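Local coordinates for UDP-N-acetylglucosamine 2-epimerase (Methanocaldococcus jannaschii, PDB 4NES), which probably catalyses the reversible epimerization at C-2 of UDP-N-acetylglucosamine to UDP-N-acetylmannosamine, the activated donor of ManNAc residues, at residues K80-E85 with S107-D112; I303-N308 with E328-A333; I5-R10 with I46-L51; N153-G158 with N162-V167. One frame throughout, in Å; residues are numbered along the deposited sequence.

Overall arrangement
The chain has the GT-B fold, two Rossmann-like domains facing each other across a cleft that holds both nucleotides. Contacts 1, 3 and 4 belong to the N-terminal domain with its seven-stranded parallel sheet; contact 2 belongs to the C-terminal domain with six strands. Contact 3 lies at the cleft and holds UDP directly, and the side chain of Arg10 is about 5 Å from that of His207, the probable active-site histidine. The centres of contacts 1 and 4 are about 22 and 27 Å from that of contact 3, and both of these contacts touch the second subunit. Contact 2, its centre about 31 Å from that of contact 3, brings the side chain of Leu305 to about 12 Å from UDP.

Contact 1: residues K80-E85 with S107-D112; sequences KVLLKE and SKLKID
Leu109 reaches across to Leu82 and Leu83 where two neighbouring helices of the N-terminal Rossmann-like domain end, 67-85 and 97-108. No polar bond joins the two segments; the contact is aliphatic. The chain of Leu109 can be followed outward. Its CB lies beside CD1 of Ile111, a residue of its own segment, at 3.9 Å. CG stands anti to the carbonyl carbon (chi1 -70°), which carries the fork over to helix 67-85, and there the branches part. CD1 settles on CB of Leu82, 3.6 Å away, close to the helix backbone, while CD2 goes to Leu83. Ile111 adds a second contact to Leu82, its CD1 lying 4.3 Å from Leu82 CB, so this one methylene takes a methyl from each of the two residues. Leu82 also packs on Val105 and Ile33, and Ile111 on Ala106. The chain gets from Leu109 to Ile111 through a Schellman motif: Lys110 takes positive phi, and its N bonds to Ser107 O at 3.1 Å. At the solvent-exposed margin the side chains of Leu83 and Leu109 cross at about a right angle, and CD2 of Leu83 meets CD2 of Leu109 methyl to methyl at 3.7 Å.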
# COMPACT_ATOMS: atom_id res chain seq x y z
N LYS A 80 7.84 -9.36 13.33
CA LYS A 80 8.48 -9.98 14.49
C LYS A 80 9.97 -9.65 14.55
O LYS A 80 10.49 -9.30 15.62
CB LYS A 80 8.30 -11.50 14.44
CG LYS A 80 6.88 -11.97 14.72
CD LYS A 80 6.78 -13.48 14.54
CE LYS A 80 5.37 -13.98 14.73
NZ LYS A 80 5.27 -15.44 14.41
N VAL A 81 10.64 -9.72 13.41
CA VAL A 81 12.06 -9.38 13.35
C VAL A 81 12.31 -7.90 13.62
O VAL A 81 13.19 -7.56 14.41
CB VAL A 81 12.67 -9.76 12.00
CG1 VAL A 81 14.13 -9.32 11.96
CG2 VAL A 81 12.55 -11.26 11.77
N LEU A 82 11.53 -7.02 12.99
CA LEU A 82 11.78 -5.58 13.15
C LEU A 82 11.46 -5.08 14.56
O LEU A 82 12.11 -4.15 15.04
CB LEU A 82 11.04 -4.76 12.09
CG LEU A 82 11.47 -5.02 10.64
CD1 LEU A 82 10.74 -4.08 9.70
CD2 LEU A 82 12.98 -4.90 10.46
N LEU A 83 10.48 -5.69 15.22
CA LEU A 83 10.20 -5.37 16.62
C LEU A 83 11.35 -5.76 17.55
O LEU A 83 11.57 -5.11 18.57
CB LEU A 83 8.91 -6.06 17.08
CG LEU A 83 7.62 -5.41 16.60
CD1 LEU A 83 6.42 -6.28 16.93
CD2 LEU A 83 7.45 -4.02 17.20
N LYS A 84 12.07 -6.81 17.19
CA LYS A 84 13.20 -7.27 17.98
C LYS A 84 14.45 -6.46 17.69
O LYS A 84 15.12 -5.99 18.62
CB LYS A 84 13.48 -8.74 17.72
CG LYS A 84 14.77 -9.21 18.35
CD LYS A 84 15.07 -10.65 17.96
CE LYS A 84 16.31 -11.15 18.68
NZ LYS A 84 16.55 -12.59 18.40
N GLU A 85 14.76 -6.29 16.41
CA GLU A 85 16.02 -5.68 15.99
C GLU A 85 16.00 -4.16 15.95
O GLU A 85 17.04 -3.52 16.10
CB GLU A 85 16.47 -6.26 14.64
CG GLU A 85 16.79 -7.74 14.68
CD GLU A 85 17.97 -8.09 15.59
OE1 GLU A 85 18.72 -7.18 16.01
OE2 GLU A 85 18.15 -9.29 15.88
N SER A 107 6.84 1.07 7.72
CA SER A 107 6.08 2.31 7.78
C SER A 107 5.19 2.39 9.02
O SER A 107 5.12 3.44 9.67
CB SER A 107 5.26 2.52 6.50
OG SER A 107 4.16 1.63 6.45
N LYS A 108 4.51 1.30 9.36
CA LYS A 108 3.64 1.31 10.54
C LYS A 108 4.44 1.30 11.84
O LYS A 108 3.93 1.71 12.88
CB LYS A 108 2.66 0.14 10.51
CG LYS A 108 1.62 0.20 9.38
CD LYS A 108 0.62 1.34 9.61
CE LYS A 108 -0.45 1.38 8.52
NZ LYS A 108 -1.42 0.24 8.61
N LEU A 109 5.69 0.84 11.79
CA LEU A 109 6.57 0.87 12.95
C LEU A 109 7.33 2.19 13.05
O LEU A 109 8.13 2.38 13.96
CB LEU A 109 7.56 -0.29 12.90
CG LEU A 109 7.02 -1.70 13.11
CD1 LEU A 109 8.16 -2.73 13.04
CD2 LEU A 109 6.26 -1.83 14.42
N LYS A 110 7.08 3.09 12.10
CA LYS A 110 7.73 4.40 12.03
C LYS A 110 9.24 4.28 11.80
O LYS A 110 10.03 5.09 12.31
CB LYS A 110 7.37 5.28 13.23
CG LYS A 110 5.87 5.39 13.42
CD LYS A 110 5.48 6.41 14.47
CE LYS A 110 3.99 6.30 14.76
NZ LYS A 110 3.46 7.51 15.46
N ILE A 111 9.62 3.27 11.03
CA ILE A 111 11.01 3.06 10.62
C ILE A 111 11.15 3.57 9.20
O ILE A 111 10.38 3.17 8.32
CB ILE A 111 11.39 1.57 10.65
CG1 ILE A 111 11.32 1.02 12.08
CG2 ILE A 111 12.78 1.34 10.05
CD1 ILE A 111 11.42 -0.49 12.17
N ASP A 112 12.12 4.44 8.95
CA ASP A 112 12.33 4.99 7.61
C ASP A 112 12.57 3.90 6.57
O ASP A 112 13.36 2.98 6.78
CB ASP A 112 13.52 5.95 7.59
CG ASP A 112 13.24 7.27 8.30
OD1 ASP A 112 12.10 7.50 8.75
OD2 ASP A 112 14.18 8.08 8.42

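Contact 2: residues I303-N308 with E328-A333; sequences ITLRDN and EKLIKA
In the C-terminal Rossmann-like domain, Ile303 on strand 302-304 of the parallel sheet packs against Leu330 and Ala333 of helix 327-338. Its two branches divide the work. CG1 is anti to the carbonyl carbon (chi1 -68°) and carries CD1 out over Ala333, where it comes to 3.7 Å from the backbone carbon C. The same CD1 is 3.9 Å from Ala333 CB, so the methyl presses on the helix backbone as much as on a side chain, and the small alanine probably allows this close approach of strand and helix. The other branch, CG2, goes to Leu330, with 3.9 Å to its CD1; the two side chains cross at about a right angle. All the touching residues are buried. This is helix-on-sheet packing as in other GT-B enzymes: the outermost strand, 320-322, runs beside 302-304, and its Ile321 touches both Ile303 and Ala333, while Ile228 of helix 215-232 packs on Leu330. With an alanine in place of Ile303, both branches go, and a gap would probably open over Ala333 with Leu330 CD1 losing its nearest neighbour on the strand. Beyond the strand the chain bends at Leu305, the centre of an inverse gamma turn closed by a weak bond from Arg306 N to Thr304 O. Past this bend Arg306 forms a salt bridge with Glu310. Leu305 itself turns its CD2 back to the helix and meets Leu330 CD1 at 4.2 Å, which gives that one methyl partners on both Ile303 and Leu305.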
# COMPACT_ATOMS: atom_id res chain seq x y z
N ILE A 303 14.12 -7.15 -27.58
CA ILE A 303 12.71 -7.14 -27.96
C ILE A 303 11.92 -7.57 -26.74
O ILE A 303 12.14 -8.66 -26.19
CB ILE A 303 12.44 -8.08 -29.14
CG1 ILE A 303 13.09 -7.54 -30.40
CG2 ILE A 303 10.93 -8.25 -29.35
CD1 ILE A 303 13.15 -8.54 -31.54
N THR A 304 11.01 -6.70 -26.31
CA THR A 304 10.28 -6.93 -25.07
C THR A 304 8.87 -7.44 -25.36
O THR A 304 8.09 -6.79 -26.07
CB THR A 304 10.24 -5.67 -24.18
OG1 THR A 304 11.58 -5.31 -23.82
CG2 THR A 304 9.47 -5.94 -22.90
N LEU A 305 8.57 -8.63 -24.84
CA LEU A 305 7.31 -9.31 -25.10
C LEU A 305 6.23 -8.83 -24.12
O LEU A 305 5.63 -9.62 -23.38
CB LEU A 305 7.53 -10.83 -25.00
CG LEU A 305 8.64 -11.38 -25.91
CD1 LEU A 305 9.14 -12.73 -25.40
CD2 LEU A 305 8.16 -11.50 -27.34
N ARG A 306 6.00 -7.52 -24.12
CA ARG A 306 5.03 -6.86 -23.24
C ARG A 306 4.38 -5.72 -24.01
O ARG A 306 4.92 -5.27 -25.02
CB ARG A 306 5.70 -6.31 -21.98
CG ARG A 306 6.31 -7.37 -21.07
CD ARG A 306 7.12 -6.73 -19.92
NE ARG A 306 6.32 -5.75 -19.19
CZ ARG A 306 6.81 -4.87 -18.32
NH1 ARG A 306 8.10 -4.87 -18.03
NH2 ARG A 306 6.00 -4.01 -17.73
N ASP A 307 3.23 -5.25 -23.53
CA ASP A 307 2.52 -4.15 -24.17
C ASP A 307 3.04 -2.81 -23.69
O ASP A 307 2.76 -1.76 -24.29
CB ASP A 307 1.02 -4.24 -23.88
CG ASP A 307 0.38 -5.46 -24.50
OD1 ASP A 307 0.78 -5.84 -25.62
OD2 ASP A 307 -0.52 -6.05 -23.86
N ASN A 308 3.80 -2.83 -22.61
CA ASN A 308 4.39 -1.63 -22.05
C ASN A 308 5.60 -2.01 -21.23
O ASN A 308 5.85 -3.19 -20.99
CB ASN A 308 3.38 -0.89 -21.17
CG ASN A 308 2.69 -1.80 -20.20
OD1 ASN A 308 3.34 -2.42 -19.36
ND2 ASN A 308 1.37 -1.92 -20.32
N GLU A 328 3.21 -10.86 -35.46
CA GLU A 328 3.60 -10.03 -36.60
C GLU A 328 4.51 -8.89 -36.13
O GLU A 328 5.49 -8.56 -36.80
CB GLU A 328 2.36 -9.46 -37.30
CG GLU A 328 1.18 -10.42 -37.37
CD GLU A 328 1.34 -11.49 -38.43
OE1 GLU A 328 1.94 -11.22 -39.49
OE2 GLU A 328 0.85 -12.61 -38.19
N LYS A 329 4.19 -8.30 -34.98
CA LYS A 329 5.05 -7.27 -34.40
C LYS A 329 6.40 -7.87 -34.05
O LYS A 329 7.44 -7.23 -34.22
CB LYS A 329 4.41 -6.66 -33.16
CG LYS A 329 3.30 -5.65 -33.43
CD LYS A 329 2.91 -4.93 -32.14
CE LYS A 329 1.85 -3.85 -32.37
NZ LYS A 329 0.49 -4.42 -32.54
N LEU A 330 6.39 -9.11 -33.56
CA LEU A 330 7.64 -9.79 -33.21
C LEU A 330 8.50 -10.03 -34.44
O LEU A 330 9.71 -9.78 -34.43
CB LEU A 330 7.34 -11.10 -32.49
CG LEU A 330 8.53 -12.00 -32.19
CD1 LEU A 330 9.53 -11.30 -31.28
CD2 LEU A 330 8.03 -13.29 -31.55
N ILE A 331 7.88 -10.49 -35.52
CA ILE A 331 8.62 -10.75 -36.75
C ILE A 331 9.27 -9.47 -37.29
O ILE A 331 10.46 -9.48 -37.64
CB ILE A 331 7.73 -11.40 -37.83
CG1 ILE A 331 7.29 -12.80 -37.38
CG2 ILE A 331 8.46 -11.48 -39.17
CD1 ILE A 331 8.45 -13.71 -37.00
N LYS A 332 8.51 -8.39 -37.35
CA LYS A 332 9.03 -7.12 -37.85
C LYS A 332 10.14 -6.59 -36.94
O LYS A 332 11.16 -6.09 -37.43
CB LYS A 332 7.92 -6.08 -37.96
CG LYS A 332 8.42 -4.70 -38.39
CD LYS A 332 9.04 -4.73 -39.79
CE LYS A 332 9.39 -3.33 -40.27
NZ LYS A 332 9.71 -3.30 -41.73
N ALA A 333 9.94 -6.71 -35.63
CA ALA A 333 10.94 -6.26 -34.67
C ALA A 333 12.28 -6.99 -34.81
O ALA A 333 13.34 -6.39 -34.64
CB ALA A 333 10.41 -6.40 -33.26

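Contact 3: residues I5-R10 with I46-L51; sequences IILGTR and IFFEEL. With UDP (uridine-5'-diphosphate), chain C.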
# COMPACT_ATOMS: atom_id res chain seq x y z
N ILE A 5 18.44 -4.75 5.47
CA ILE A 5 18.07 -4.98 4.08
C ILE A 5 17.08 -6.13 4.06
O ILE A 5 17.35 -7.19 4.63
CB ILE A 5 19.28 -5.39 3.24
CG1 ILE A 5 20.30 -4.26 3.19
CG2 ILE A 5 18.84 -5.75 1.84
CD1 ILE A 5 21.62 -4.66 2.53
N ILE A 6 15.93 -5.92 3.43
CA ILE A 6 14.94 -6.98 3.29
C ILE A 6 14.84 -7.35 1.82
O ILE A 6 14.61 -6.49 0.98
CB ILE A 6 13.56 -6.52 3.79
CG1 ILE A 6 13.68 -6.06 5.24
CG2 ILE A 6 12.52 -7.63 3.63
CD1 ILE A 6 12.38 -5.58 5.85
N LEU A 7 15.05 -8.63 1.51
CA LEU A 7 14.99 -9.11 0.14
C LEU A 7 14.33 -10.48 0.07
O LEU A 7 14.20 -11.18 1.08
CB LEU A 7 16.40 -9.17 -0.48
CG LEU A 7 17.45 -10.08 0.17
CD1 LEU A 7 17.29 -11.55 -0.23
CD2 LEU A 7 18.86 -9.61 -0.16
N GLY A 8 13.92 -10.87 -1.13
CA GLY A 8 13.30 -12.17 -1.30
C GLY A 8 13.65 -12.96 -2.55
O GLY A 8 13.54 -14.18 -2.53
N THR A 9 14.05 -12.28 -3.63
CA THR A 9 14.04 -12.90 -4.97
C THR A 9 15.34 -12.67 -5.73
O THR A 9 16.11 -11.76 -5.42
CB THR A 9 12.89 -12.35 -5.85
OG1 THR A 9 13.13 -10.97 -6.14
CG2 THR A 9 11.54 -12.54 -5.18
N ARG A 10 15.55 -13.50 -6.75
CA ARG A 10 16.70 -13.38 -7.66
C ARG A 10 17.09 -11.95 -8.07
O ARG A 10 18.23 -11.54 -7.82
CB ARG A 10 16.51 -14.27 -8.90
CG ARG A 10 17.51 -13.97 -10.00
CD ARG A 10 17.39 -14.99 -11.14
NE ARG A 10 16.20 -14.79 -11.97
CZ ARG A 10 15.83 -15.60 -12.95
NH1 ARG A 10 16.53 -16.70 -13.20
NH2 ARG A 10 14.75 -15.33 -13.66
N ILE A 46 22.70 -19.60 -5.48
CA ILE A 46 23.76 -19.37 -6.46
C ILE A 46 24.18 -17.91 -6.52
O ILE A 46 25.34 -17.61 -6.80
CB ILE A 46 23.37 -19.92 -7.87
CG1 ILE A 46 24.57 -19.94 -8.81
CG2 ILE A 46 22.21 -19.14 -8.47
CD1 ILE A 46 24.38 -20.84 -10.03
N PHE A 47 23.26 -16.99 -6.23
CA PHE A 47 23.58 -15.58 -6.28
C PHE A 47 24.35 -15.13 -5.06
O PHE A 47 25.27 -14.32 -5.16
CB PHE A 47 22.31 -14.76 -6.52
CG PHE A 47 21.65 -15.12 -7.81
CD1 PHE A 47 22.21 -14.69 -9.01
CD2 PHE A 47 20.55 -15.96 -7.84
CE1 PHE A 47 21.65 -15.06 -10.21
CE2 PHE A 47 19.99 -16.33 -9.04
CZ PHE A 47 20.55 -15.88 -10.23
N PHE A 48 23.98 -15.66 -3.90
CA PHE A 48 24.75 -15.39 -2.70
C PHE A 48 26.19 -15.88 -2.87
O PHE A 48 27.12 -15.23 -2.41
CB PHE A 48 24.09 -16.00 -1.46
CG PHE A 48 23.01 -15.13 -0.87
CD1 PHE A 48 21.74 -15.12 -1.41
CD2 PHE A 48 23.29 -14.30 0.20
CE1 PHE A 48 20.75 -14.30 -0.87
CE2 PHE A 48 22.30 -13.48 0.75
CZ PHE A 48 21.03 -13.49 0.21
N GLU A 49 26.35 -17.02 -3.53
CA GLU A 49 27.69 -17.56 -3.78
C GLU A 49 28.48 -16.75 -4.81
O GLU A 49 29.60 -16.32 -4.54
CB GLU A 49 27.60 -19.02 -4.22
CG GLU A 49 28.95 -19.67 -4.50
CD GLU A 49 29.83 -19.73 -3.27
OE1 GLU A 49 29.29 -19.73 -2.14
OE2 GLU A 49 31.07 -19.80 -3.42
N GLU A 50 27.91 -16.57 -6.00
CA GLU A 50 28.67 -15.92 -7.06
C GLU A 50 28.95 -14.46 -6.76
O GLU A 50 29.96 -13.92 -7.20
CB GLU A 50 27.94 -16.04 -8.41
CG GLU A 50 27.87 -17.46 -8.96
CD GLU A 50 27.38 -17.53 -10.40
OE1 GLU A 50 26.93 -16.50 -10.94
OE2 GLU A 50 27.45 -18.62 -11.00
N LEU A 51 28.06 -13.82 -6.00
CA LEU A 51 28.21 -12.40 -5.70
C LEU A 51 28.90 -12.17 -4.36
O LEU A 51 29.01 -11.02 -3.92
CB LEU A 51 26.85 -11.69 -5.76
CG LEU A 51 26.22 -11.75 -7.15
CD1 LEU A 51 24.80 -11.21 -7.14
CD2 LEU A 51 27.06 -10.99 -8.16
N1 UDP C . 19.28 -13.77 -14.48
C2 UDP C . 20.19 -14.70 -14.11
N3 UDP C . 20.09 -15.97 -14.58
C4 UDP C . 19.10 -16.35 -15.41
C5 UDP C . 18.13 -15.42 -15.81
C6 UDP C . 18.25 -14.12 -15.31
O2 UDP C . 21.11 -14.40 -13.35
O4 UDP C . 19.04 -17.67 -15.86
C1' UDP C . 19.30 -12.39 -13.97
C2' UDP C . 19.42 -11.32 -14.91
O2' UDP C . 20.76 -11.16 -15.32
C3' UDP C . 18.86 -10.17 -14.18
C4' UDP C . 17.90 -10.76 -13.27
O4' UDP C . 18.03 -12.16 -13.37
O3' UDP C . 19.81 -9.45 -13.45
C5' UDP C . 16.48 -10.44 -13.60
O5' UDP C . 15.58 -11.13 -12.77
PA UDP C . 14.14 -11.59 -13.27
O1A UDP C . 13.84 -12.93 -12.64
O2A UDP C . 14.14 -11.64 -14.79
O3A UDP C . 13.08 -10.58 -12.71
PB UDP C . 12.66 -9.11 -13.07
O1B UDP C . 13.89 -8.28 -13.40
O2B UDP C . 11.68 -9.15 -14.22
O3B UDP C . 11.98 -8.65 -11.81
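Arg10 crosses Phe47 obliquely on its way to UDP, at the point where strand 3-7 of the N-terminal Rossmann-like domain gives way to helix 10-23 beside the GT-B cleft. The hydrogen bonds of the guanidinium come first. NE and NH2 of Arg10 both donate to UDP O1A, which lies at the guanidinium edge, in its plane; NH2 gives the shorter and straighter bond (2.8 Å, 155°), NE a longer and more bent one (3.1 Å). UDP C5 lies over one face of the guanidinium, offset toward its rim, 3.3 Å from NH1. The bend at chi3 (74°) turns the group so that its edge meets the alpha phosphate while a face lies near the base. A leucine in its place would probably leave O1A without both of these donors and C5 of the uracil without the group lying over it. UDP's remaining hydrogen-bond partners include Ser239, Ser288 and Glu294 of the other domain, so Arg10 ties the ligand to the near side of the cleft. Van der Waals contacts follow, and Phe47 probably helps to hold the arginine's chain in place. CD of Arg10 lies 3.4 Å from Phe47 CZ, and the guanidinium and ring planes stand nearly perpendicular, 87° apart. Further back on the strand, Leu7 CD1 sits at the edge of the Phe48 ring, 4.2 Å from CZ. Of another kind is a polar oxygen at a ring edge: UDP O2 approaches Phe47 near its plane, 3.3 Å from CE1.

Contact 4: residues N153-G158 with N162-V167; sequences NLLREG and NKIFVV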
# COMPACT_ATOMS: atom_id res chain seq x y z
N ASN A 153 8.02 10.96 -12.59
CA ASN A 153 6.89 10.11 -12.20
C ASN A 153 6.51 10.32 -10.74
O ASN A 153 5.32 10.45 -10.40
CB ASN A 153 7.21 8.64 -12.43
CG ASN A 153 7.22 8.26 -13.89
OD1 ASN A 153 6.69 8.99 -14.74
ND2 ASN A 153 7.80 7.11 -14.18
N LEU A 154 7.51 10.35 -9.87
CA LEU A 154 7.28 10.55 -8.45
C LEU A 154 6.72 11.94 -8.16
O LEU A 154 5.77 12.08 -7.37
CB LEU A 154 8.57 10.32 -7.68
CG LEU A 154 9.07 8.88 -7.78
CD1 LEU A 154 10.52 8.76 -7.37
CD2 LEU A 154 8.21 7.97 -6.92
N LEU A 155 7.28 12.97 -8.79
CA LEU A 155 6.80 14.34 -8.59
C LEU A 155 5.33 14.49 -9.02
O LEU A 155 4.55 15.17 -8.35
CB LEU A 155 7.67 15.35 -9.33
CG LEU A 155 9.10 15.51 -8.80
CD1 LEU A 155 9.91 16.39 -9.73
CD2 LEU A 155 9.09 16.07 -7.38
N ARG A 156 4.96 13.81 -10.10
CA ARG A 156 3.60 13.86 -10.63
C ARG A 156 2.60 13.19 -9.68
O ARG A 156 1.39 13.47 -9.74
CB ARG A 156 3.55 13.18 -12.00
CG ARG A 156 2.32 13.51 -12.81
CD ARG A 156 2.04 12.43 -13.85
NE ARG A 156 0.63 12.04 -13.84
CZ ARG A 156 0.16 10.91 -13.33
NH1 ARG A 156 0.99 10.01 -12.80
NH2 ARG A 156 -1.14 10.65 -13.36
N GLU A 157 3.09 12.32 -8.80
CA GLU A 157 2.25 11.70 -7.78
C GLU A 157 2.37 12.42 -6.44
O GLU A 157 1.96 11.89 -5.40
CB GLU A 157 2.58 10.21 -7.64
CG GLU A 157 2.27 9.43 -8.90
CD GLU A 157 2.71 7.97 -8.85
OE1 GLU A 157 3.05 7.48 -7.75
OE2 GLU A 157 2.70 7.33 -9.92
N GLY A 158 2.92 13.63 -6.47
CA GLY A 158 2.90 14.52 -5.32
C GLY A 158 3.94 14.24 -4.26
O GLY A 158 3.87 14.81 -3.17
N ASN A 162 12.42 16.60 -1.87
CA ASN A 162 13.58 16.36 -1.00
C ASN A 162 13.78 14.90 -0.60
O ASN A 162 14.83 14.54 -0.05
CB ASN A 162 13.61 17.30 0.21
CG ASN A 162 12.45 17.09 1.16
OD1 ASN A 162 11.61 16.22 0.97
ND2 ASN A 162 12.40 17.90 2.22
N LYS A 163 12.79 14.06 -0.90
CA LYS A 163 12.88 12.62 -0.67
C LYS A 163 13.52 11.88 -1.84
O LYS A 163 13.87 10.70 -1.72
CB LYS A 163 11.49 12.03 -0.46
CG LYS A 163 10.77 12.38 0.84
CD LYS A 163 9.46 11.60 0.88
CE LYS A 163 8.85 11.54 2.26
NZ LYS A 163 8.54 12.88 2.82
N ILE A 164 13.63 12.55 -2.98
CA ILE A 164 14.00 11.90 -4.24
C ILE A 164 15.45 12.17 -4.62
O ILE A 164 15.89 13.32 -4.64
CB ILE A 164 13.09 12.38 -5.39
CG1 ILE A 164 11.62 12.23 -5.02
CG2 ILE A 164 13.38 11.58 -6.66
CD1 ILE A 164 10.71 12.94 -6.00
N PHE A 165 16.18 11.10 -4.91
CA PHE A 165 17.57 11.19 -5.35
C PHE A 165 17.71 10.40 -6.62
O PHE A 165 17.42 9.20 -6.64
CB PHE A 165 18.49 10.61 -4.27
CG PHE A 165 18.35 11.28 -2.94
CD1 PHE A 165 17.37 10.89 -2.03
CD2 PHE A 165 19.19 12.32 -2.60
CE1 PHE A 165 17.24 11.53 -0.80
CE2 PHE A 165 19.08 12.97 -1.37
CZ PHE A 165 18.11 12.57 -0.48
N VAL A 166 18.16 11.05 -7.70
CA VAL A 166 18.40 10.34 -8.96
C VAL A 166 19.84 9.84 -8.92
O VAL A 166 20.78 10.63 -9.04
CB VAL A 166 18.18 11.25 -10.17
CG1 VAL A 166 18.44 10.47 -11.46
CG2 VAL A 166 16.76 11.81 -10.15
N VAL A 167 19.99 8.54 -8.72
CA VAL A 167 21.30 7.95 -8.43
C VAL A 167 21.79 6.97 -9.49
O VAL A 167 22.90 6.44 -9.38
CB VAL A 167 21.33 7.24 -7.05
CG1 VAL A 167 21.07 8.21 -5.91
CG2 VAL A 167 20.32 6.07 -7.02
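Ile164 pushes its CD1 methyl up to the end of helix 148-156, where Leu154 and Leu155 receive it. The isoleucine's CG1 stands anti to the carbonyl carbon (chi1 -52°) and chi2 is extended (168°), which carries the methyl away from the strand toward the helix. It ends between two leucines, 3.8 Å from Leu154 CB and equally far from Leu155 CD2. The shorter branch of Ile164, CG2, meets Leu154 CD1 more loosely, at 4.1 Å. Both leucines have the same conformation, CG anti to the carbonyl carbon with chi2 near 180°. Being consecutive on the helix, they nevertheless present different parts to Ile164 CD1: Leu154 offers its CB, Leu155 a terminal methyl. Leu154 also packs on Leu143 of strand 142-145. Just beyond, Gly158 at positive phi closes the helix in a Schellman motif, its N bonded to Leu155 O at 2.9 Å. Buried Glu157 next to it is paired with Arg121 and Arg125 and bonded to His138. The chain then turns within a few residues into strand 164-166, which runs parallel to 142-145 at the edge of the sheet: helix packed on strand in a beta-alpha-beta crossover, the repeating unit of a Rossmann-like domain.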